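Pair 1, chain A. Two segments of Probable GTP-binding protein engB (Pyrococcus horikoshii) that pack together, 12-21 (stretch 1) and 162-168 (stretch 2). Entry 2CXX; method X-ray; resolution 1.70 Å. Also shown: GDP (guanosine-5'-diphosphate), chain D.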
# COMPACT_ATOMS: atom_id res chain seq x y z
N VAL A 12 7.64 2.69 3.85
CA VAL A 12 6.42 3.47 4.23
C VAL A 12 5.83 2.89 5.51
O VAL A 12 4.90 3.47 6.08
CB VAL A 12 5.31 3.47 3.10
CG1 VAL A 12 5.83 4.18 1.80
CG2 VAL A 12 4.86 2.01 2.76
N GLY A 13 6.28 1.68 5.87
CA GLY A 13 5.83 0.97 7.05
C GLY A 13 4.91 -0.22 6.77
O GLY A 13 4.13 -0.62 7.59
N LYS A 14 5.01 -0.78 5.58
CA LYS A 14 4.16 -1.91 5.22
C LYS A 14 4.42 -3.14 6.04
O LYS A 14 3.46 -3.75 6.57
CB LYS A 14 4.34 -2.18 3.73
CG LYS A 14 3.57 -3.40 3.22
CD LYS A 14 3.45 -3.35 1.65
CE LYS A 14 4.78 -3.47 0.93
NZ LYS A 14 5.41 -4.77 1.32
N SER A 15 5.68 -3.55 6.20
CA SER A 15 5.94 -4.75 7.02
C SER A 15 5.51 -4.48 8.47
O SER A 15 4.98 -5.39 9.13
CB SER A 15 7.41 -5.18 6.95
OG SER A 15 8.22 -4.12 7.41
N THR A 16 5.75 -3.28 9.01
CA THR A 16 5.27 -2.94 10.35
C THR A 16 3.73 -3.05 10.45
O THR A 16 3.17 -3.62 11.41
CB THR A 16 5.68 -1.48 10.76
OG1 THR A 16 7.11 -1.36 10.74
CG2 THR A 16 5.24 -1.23 12.21
N LEU A 17 3.02 -2.56 9.45
CA LEU A 17 1.55 -2.63 9.46
C LEU A 17 1.08 -4.10 9.44
O LEU A 17 0.19 -4.49 10.16
CB LEU A 17 0.98 -1.88 8.24
CG LEU A 17 -0.50 -2.04 7.94
CD1 LEU A 17 -1.35 -1.73 9.20
CD2 LEU A 17 -0.87 -1.14 6.79
N ILE A 18 1.70 -4.92 8.60
CA ILE A 18 1.32 -6.33 8.51
C ILE A 18 1.53 -7.02 9.84
O ILE A 18 0.70 -7.87 10.25
CB ILE A 18 2.08 -7.04 7.41
CG1 ILE A 18 1.53 -6.57 6.06
CG2 ILE A 18 1.87 -8.58 7.55
CD1 ILE A 18 2.26 -7.03 4.85
N TYR A 19 2.62 -6.68 10.50
CA TYR A 19 2.86 -7.23 11.85
C TYR A 19 1.79 -6.74 12.83
O TYR A 19 1.33 -7.52 13.67
CB TYR A 19 4.26 -6.81 12.33
CG TYR A 19 4.48 -7.11 13.79
CD1 TYR A 19 4.47 -8.41 14.26
CD2 TYR A 19 4.64 -6.08 14.72
CE1 TYR A 19 4.61 -8.68 15.62
CE2 TYR A 19 4.78 -6.37 16.09
CZ TYR A 19 4.76 -7.66 16.50
OH TYR A 19 4.86 -7.91 17.84
N ARG A 20 1.43 -5.45 12.82
CA ARG A 20 0.36 -4.97 13.72
C ARG A 20 -0.98 -5.69 13.49
O ARG A 20 -1.73 -6.00 14.43
CB ARG A 20 0.10 -3.49 13.53
CG ARG A 20 1.16 -2.63 14.06
CD ARG A 20 1.38 -2.92 15.53
NE ARG A 20 2.29 -1.94 16.10
CZ ARG A 20 2.48 -1.80 17.39
NH1 ARG A 20 1.81 -2.59 18.24
NH2 ARG A 20 3.33 -0.88 17.84
N LEU A 21 -1.29 -5.98 12.23
CA LEU A 21 -2.53 -6.63 11.84
C LEU A 21 -2.56 -8.13 12.13
O LEU A 21 -3.54 -8.68 12.58
CB LEU A 21 -2.76 -6.43 10.31
CG LEU A 21 -3.26 -5.00 9.97
CD1 LEU A 21 -3.37 -4.85 8.41
CD2 LEU A 21 -4.66 -4.75 10.60
N PRO A 162 -6.26 6.93 7.78
CA PRO A 162 -4.98 7.26 8.41
C PRO A 162 -4.69 6.36 9.64
O PRO A 162 -5.57 6.06 10.46
CB PRO A 162 -5.13 8.74 8.75
CG PRO A 162 -6.59 8.92 8.95
CD PRO A 162 -7.27 7.99 7.98
N ILE A 163 -3.44 5.91 9.76
CA ILE A 163 -3.06 5.03 10.88
C ILE A 163 -1.62 5.36 11.32
O ILE A 163 -0.90 6.11 10.64
CB ILE A 163 -3.01 3.53 10.42
CG1 ILE A 163 -2.13 3.46 9.16
CG2 ILE A 163 -4.40 3.01 9.97
CD1 ILE A 163 -1.77 2.08 8.72
N SER A 164 -1.23 4.82 12.47
CA SER A 164 0.18 4.82 12.86
C SER A 164 0.48 3.35 13.16
O SER A 164 0.08 2.85 14.19
CB SER A 164 0.53 5.63 14.11
OG SER A 164 1.90 5.37 14.44
N ALA A 165 1.17 2.67 12.24
CA ALA A 165 1.54 1.28 12.43
C ALA A 165 2.53 1.20 13.61
O ALA A 165 2.61 0.14 14.29
CB ALA A 165 2.22 0.72 11.16
N LYS A 166 3.27 2.28 13.82
CA LYS A 166 4.25 2.31 14.89
C LYS A 166 3.60 2.27 16.25
O LYS A 166 3.99 1.45 17.06
CB LYS A 166 5.13 3.55 14.83
CG LYS A 166 6.07 3.73 16.05
CD LYS A 166 7.15 4.73 15.74
CE LYS A 166 8.38 4.60 16.71
NZ LYS A 166 9.52 5.46 16.25
N PHE A 167 2.67 3.17 16.48
CA PHE A 167 2.01 3.27 17.78
C PHE A 167 0.67 2.57 17.89
O PHE A 167 0.13 2.40 18.99
CB PHE A 167 1.87 4.73 18.16
CG PHE A 167 3.16 5.42 18.30
CD1 PHE A 167 3.71 6.10 17.23
CD2 PHE A 167 3.86 5.38 19.50
CE1 PHE A 167 4.94 6.74 17.33
CE2 PHE A 167 5.10 6.02 19.62
CZ PHE A 167 5.64 6.71 18.53
N GLY A 168 0.11 2.16 16.76
CA GLY A 168 -1.15 1.46 16.83
C GLY A 168 -2.41 2.27 16.52
O GLY A 168 -3.50 1.69 16.41
PB GDP D . 8.51 -1.22 4.74
O1B GDP D . 9.80 -1.08 4.01
O2B GDP D . 7.38 -0.34 4.07
O3B GDP D . 8.12 -2.59 5.23
O3A GDP D . 8.75 -0.42 6.10
PA GDP D . 9.00 -0.76 7.64
O1A GDP D . 7.79 -1.38 8.22
O2A GDP D . 10.27 -1.67 7.80
O5' GDP D . 9.11 0.68 8.33
C5' GDP D . 10.13 1.45 7.76
C4' GDP D . 10.53 2.58 8.72
O4' GDP D . 9.33 3.41 9.06
C3' GDP D . 11.03 2.18 10.07
O3' GDP D . 12.17 2.75 10.71
C2' GDP D . 9.75 2.04 10.93
O2' GDP D . 10.09 2.24 12.35
C1' GDP D . 9.08 3.36 10.51
N9 GDP D . 7.63 3.39 10.70
C8 GDP D . 6.67 2.43 10.32
N7 GDP D . 5.49 2.83 10.64
C5 GDP D . 5.59 4.05 11.25
C6 GDP D . 4.66 4.99 11.81
O6 GDP D . 3.49 4.78 11.84
N1 GDP D . 5.14 6.18 12.35
C2 GDP D . 6.48 6.45 12.35
N2 GDP D . 6.91 7.64 12.90
N3 GDP D . 7.36 5.60 11.84
C4 GDP D . 6.95 4.41 11.28

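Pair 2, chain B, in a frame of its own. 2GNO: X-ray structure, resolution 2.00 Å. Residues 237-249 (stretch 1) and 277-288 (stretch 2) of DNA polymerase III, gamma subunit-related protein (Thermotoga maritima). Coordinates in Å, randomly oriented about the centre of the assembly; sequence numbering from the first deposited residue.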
# COMPACT_ATOMS: atom_id res chain seq x y z
N THR B 237 17.75 7.63 9.13
CA THR B 237 18.89 6.77 8.75
C THR B 237 18.50 5.30 8.57
O THR B 237 17.40 4.89 8.93
CB THR B 237 19.89 6.80 9.91
OG1 THR B 237 19.24 6.30 11.07
CG2 THR B 237 20.39 8.23 10.20
N GLY B 238 19.43 4.51 8.02
CA GLY B 238 19.24 3.07 7.79
C GLY B 238 18.00 2.69 7.00
O GLY B 238 17.74 3.29 5.95
N LYS B 239 17.22 1.73 7.53
CA LYS B 239 15.98 1.27 6.89
C LYS B 239 14.97 2.41 6.64
O LYS B 239 14.27 2.39 5.62
CB LYS B 239 15.31 0.15 7.69
N ASP B 240 14.91 3.37 7.55
CA ASP B 240 14.03 4.53 7.41
C ASP B 240 14.43 5.38 6.21
O ASP B 240 13.56 5.87 5.48
CB ASP B 240 14.00 5.41 8.66
CG ASP B 240 13.31 4.76 9.84
OD1 ASP B 240 12.80 3.63 9.72
OD2 ASP B 240 13.25 5.42 10.89
N ALA B 241 15.74 5.60 6.05
CA ALA B 241 16.29 6.34 4.93
C ALA B 241 15.99 5.59 3.63
O ALA B 241 15.56 6.23 2.65
CB ALA B 241 17.77 6.58 5.11
N PHE B 242 16.18 4.27 3.61
CA PHE B 242 15.87 3.47 2.42
C PHE B 242 14.38 3.64 2.06
O PHE B 242 14.03 3.89 0.89
CB PHE B 242 16.26 2.00 2.60
CG PHE B 242 15.95 1.13 1.40
CD1 PHE B 242 16.75 1.18 0.26
CD2 PHE B 242 14.86 0.27 1.40
CE1 PHE B 242 16.46 0.42 -0.85
CE2 PHE B 242 14.57 -0.51 0.29
CZ PHE B 242 15.37 -0.44 -0.83
N LEU B 243 13.50 3.56 3.07
CA LEU B 243 12.06 3.73 2.90
C LEU B 243 11.73 5.12 2.36
O LEU B 243 10.90 5.24 1.48
CB LEU B 243 11.29 3.52 4.22
CG LEU B 243 9.77 3.75 4.26
CD1 LEU B 243 8.99 3.00 3.17
CD2 LEU B 243 9.22 3.40 5.64
N LEU B 244 12.35 6.17 2.92
CA LEU B 244 12.11 7.54 2.45
C LEU B 244 12.59 7.66 1.01
O LEU B 244 11.90 8.25 0.19
CB LEU B 244 12.80 8.55 3.36
CG LEU B 244 12.57 10.05 3.13
CD1 LEU B 244 11.11 10.47 3.16
CD2 LEU B 244 13.35 10.85 4.15
N ILE B 245 13.75 7.10 0.69
CA ILE B 245 14.26 7.12 -0.70
C ILE B 245 13.25 6.55 -1.67
O ILE B 245 12.92 7.17 -2.67
CB ILE B 245 15.61 6.38 -0.83
CG1 ILE B 245 16.71 7.21 -0.18
CG2 ILE B 245 15.98 6.11 -2.32
CD1 ILE B 245 18.01 6.48 -0.01
N GLN B 246 12.74 5.37 -1.34
CA GLN B 246 11.73 4.70 -2.17
C GLN B 246 10.49 5.56 -2.37
O GLN B 246 10.06 5.78 -3.49
CB GLN B 246 11.37 3.32 -1.59
CG GLN B 246 12.51 2.30 -1.61
CD GLN B 246 12.98 1.97 -3.01
OE1 GLN B 246 12.25 2.17 -3.98
NE2 GLN B 246 14.20 1.45 -3.12
N ARG B 247 9.96 6.09 -1.28
CA ARG B 247 8.77 6.93 -1.37
C ARG B 247 8.99 8.19 -2.15
O ARG B 247 8.15 8.54 -2.97
CB ARG B 247 8.27 7.33 0.00
CG ARG B 247 7.82 6.17 0.76
CD ARG B 247 7.30 6.56 2.08
NE ARG B 247 6.06 7.30 1.95
CZ ARG B 247 5.22 7.54 2.94
NH1 ARG B 247 5.45 7.07 4.17
NH2 ARG B 247 4.12 8.20 2.69
N LEU B 248 10.11 8.88 -1.91
CA LEU B 248 10.38 10.11 -2.63
C LEU B 248 10.63 9.84 -4.12
O LEU B 248 10.15 10.59 -4.96
CB LEU B 248 11.55 10.88 -2.00
CG LEU B 248 11.36 11.39 -0.56
CD1 LEU B 248 12.56 12.22 -0.17
CD2 LEU B 248 10.10 12.22 -0.41
N THR B 249 11.36 8.77 -4.43
CA THR B 249 11.64 8.38 -5.81
C THR B 249 10.34 8.20 -6.57
O THR B 249 10.22 8.70 -7.69
CB THR B 249 12.51 7.12 -5.87
OG1 THR B 249 13.77 7.41 -5.27
CG2 THR B 249 12.75 6.66 -7.30
N LYS B 277 18.25 -3.26 -3.76
CA LYS B 277 18.04 -3.75 -2.39
C LYS B 277 18.82 -2.87 -1.43
O LYS B 277 19.86 -2.32 -1.80
CB LYS B 277 18.47 -5.21 -2.26
CG LYS B 277 17.66 -6.17 -3.14
N ILE B 278 18.33 -2.76 -0.20
CA ILE B 278 18.95 -1.90 0.84
C ILE B 278 20.45 -2.12 1.05
O ILE B 278 21.18 -1.15 1.25
CB ILE B 278 18.17 -1.98 2.20
CG1 ILE B 278 18.65 -0.89 3.17
CG2 ILE B 278 18.26 -3.37 2.82
CD1 ILE B 278 17.84 -0.80 4.45
N ALA B 279 20.91 -3.36 0.96
CA ALA B 279 22.34 -3.68 1.15
C ALA B 279 23.29 -3.13 0.07
O ALA B 279 24.47 -2.93 0.36
CB ALA B 279 22.53 -5.20 1.27
N ASN B 280 22.78 -2.89 -1.14
CA ASN B 280 23.58 -2.40 -2.27
C ASN B 280 23.44 -0.92 -2.64
O ASN B 280 23.91 -0.52 -3.70
CB ASN B 280 23.20 -3.23 -3.51
CG ASN B 280 23.34 -4.72 -3.29
OD1 ASN B 280 24.15 -5.18 -2.48
ND2 ASN B 280 22.57 -5.50 -4.05
N LEU B 281 22.84 -0.10 -1.78
CA LEU B 281 22.62 1.32 -2.05
C LEU B 281 23.30 2.18 -0.99
O LEU B 281 23.36 1.78 0.16
CB LEU B 281 21.12 1.59 -1.92
CG LEU B 281 20.52 2.90 -2.40
CD1 LEU B 281 20.61 2.96 -3.93
CD2 LEU B 281 19.08 3.02 -1.96
N ASN B 282 23.85 3.33 -1.41
CA ASN B 282 24.45 4.31 -0.50
C ASN B 282 23.25 5.24 -0.30
O ASN B 282 22.81 5.87 -1.27
CB ASN B 282 25.64 5.05 -1.14
CG ASN B 282 26.31 6.06 -0.20
OD1 ASN B 282 25.65 6.75 0.58
ND2 ASN B 282 27.62 6.17 -0.31
N ASN B 283 22.72 5.31 0.91
CA ASN B 283 21.53 6.13 1.18
C ASN B 283 21.69 7.64 0.93
O ASN B 283 20.95 8.22 0.11
CB ASN B 283 20.98 5.88 2.60
CG ASN B 283 20.39 4.46 2.80
OD1 ASN B 283 20.08 3.74 1.85
ND2 ASN B 283 20.20 4.09 4.07
N LYS B 284 22.67 8.26 1.59
CA LYS B 284 22.91 9.72 1.46
C LYS B 284 23.23 10.17 0.05
O LYS B 284 22.72 11.18 -0.41
CB LYS B 284 23.98 10.20 2.45
CG LYS B 284 23.55 10.06 3.90
CD LYS B 284 24.61 10.58 4.88
CE LYS B 284 24.18 10.32 6.33
NZ LYS B 284 25.16 10.83 7.34
N LEU B 285 24.07 9.42 -0.64
CA LEU B 285 24.40 9.75 -2.03
C LEU B 285 23.15 9.64 -2.91
O LEU B 285 22.91 10.50 -3.75
CB LEU B 285 25.46 8.79 -2.56
CG LEU B 285 25.97 8.97 -3.98
CD1 LEU B 285 26.71 10.30 -4.13
CD2 LEU B 285 26.87 7.79 -4.30
N THR B 286 22.36 8.58 -2.71
CA THR B 286 21.15 8.40 -3.50
C THR B 286 20.11 9.49 -3.21
O THR B 286 19.53 10.04 -4.16
CB THR B 286 20.52 6.99 -3.29
OG1 THR B 286 21.47 5.97 -3.63
CG2 THR B 286 19.27 6.82 -4.15
N LEU B 287 19.88 9.79 -1.93
CA LEU B 287 18.91 10.82 -1.53
C LEU B 287 19.32 12.17 -2.13
O LEU B 287 18.50 12.85 -2.71
CB LEU B 287 18.79 10.90 -0.00
CG LEU B 287 17.71 11.85 0.58
CD1 LEU B 287 16.33 11.41 0.18
CD2 LEU B 287 17.81 11.87 2.08
N MSE B 288 20.60 12.51 -2.03
CA MSE B 288 21.13 13.74 -2.59
C MSE B 288 20.83 13.86 -4.06
O MSE B 288 20.39 14.91 -4.52
CB MSE B 288 22.65 13.76 -2.45
CG MSE B 288 23.24 15.07 -2.88
SE MSE B 288 25.11 15.07 -2.65
CE MSE B 288 25.68 13.89 -4.12
O HOH W 1 21.14 6.04 5.92

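What separates the two contacts most sharply? It is the matched position Arg A20 and Ile B245, where pair 1 uses hydrogen bonds and pair 2 uses hydrocarbon. In pair 1 the edge of the Arg A20 guanidinium meets two backbone carbonyls: NE donates to Ala A165 O at 2.8 Å and NH2 to Lys A166 O at 2.5 Å. Both carbonyls lie near the guanidinium plane, where its N-H groups point. In pair 2 the side chain of Ile B245 has no donor; its CD1 lies 3.4 Å from Asn B283 O and 4.1 Å from Leu B281 CD2, while its CG2 packs 3.8 Å from Thr B286 CG2.

What geometry do they nevertheless share? In each, a glycine at the N-cap, Gly A13 or Gly B238, starts a helix whose first turns pack against the second stretch. Fourteen central residues superpose with an RMSD of 1.0 Å. Gly A13 to Leu A21 match Gly B238 to Gln B246, and Pro A162 to Gly A168 match Asn B280 to Thr B286. In pair 2 the second stretch enters a regular helix at Asn B283, and the two helices run nearly parallel, at 21°, with axes 10.1 Å apart at closest approach. In pair 1 residues 165-167 have helical backbone angles without the regular bonds.

How is the space between the backbones filled? At Ala A165 the two backbones of pair 1 come close: its CB lies 3.8 Å from Leu A17 N and 3.7 Å from Thr A16 CG2, and the CA atoms of Leu A17 and Ala A165 are 4.9 Å apart. At the matching positions, the CA atoms of Phe B242 and Asn B283 stand 6.4 Å apart. Asn B283 reaches back along the first helix, with ND2 3.6 Å from Ala B241 CB, and a water that accepts from both Gly B238 N and Asn B283 ND2 links the stretches. Phe B242 replaces Leu A17: its CD1 touches Leu B281 CD2 at 3.7 Å, much as Leu A17 CD2 meets Ile A163 CD1 at 3.9 Å. Ile B278 covers one face of the ring, its CB 3.9 Å from the centroid.

What does the ligand add to pair 1? GDP binds both stretches, as expected of a GTP-binding protein. Gly A13 N and Lys A14 N donate to GDP O2B at 2.9 and 2.8 Å, while Lys A166 N donates to GDP O6 at 3.2 Å. A side chain on Gly A13 would run into the base, since an ideal CB would sit 2.8 Å from GDP N7.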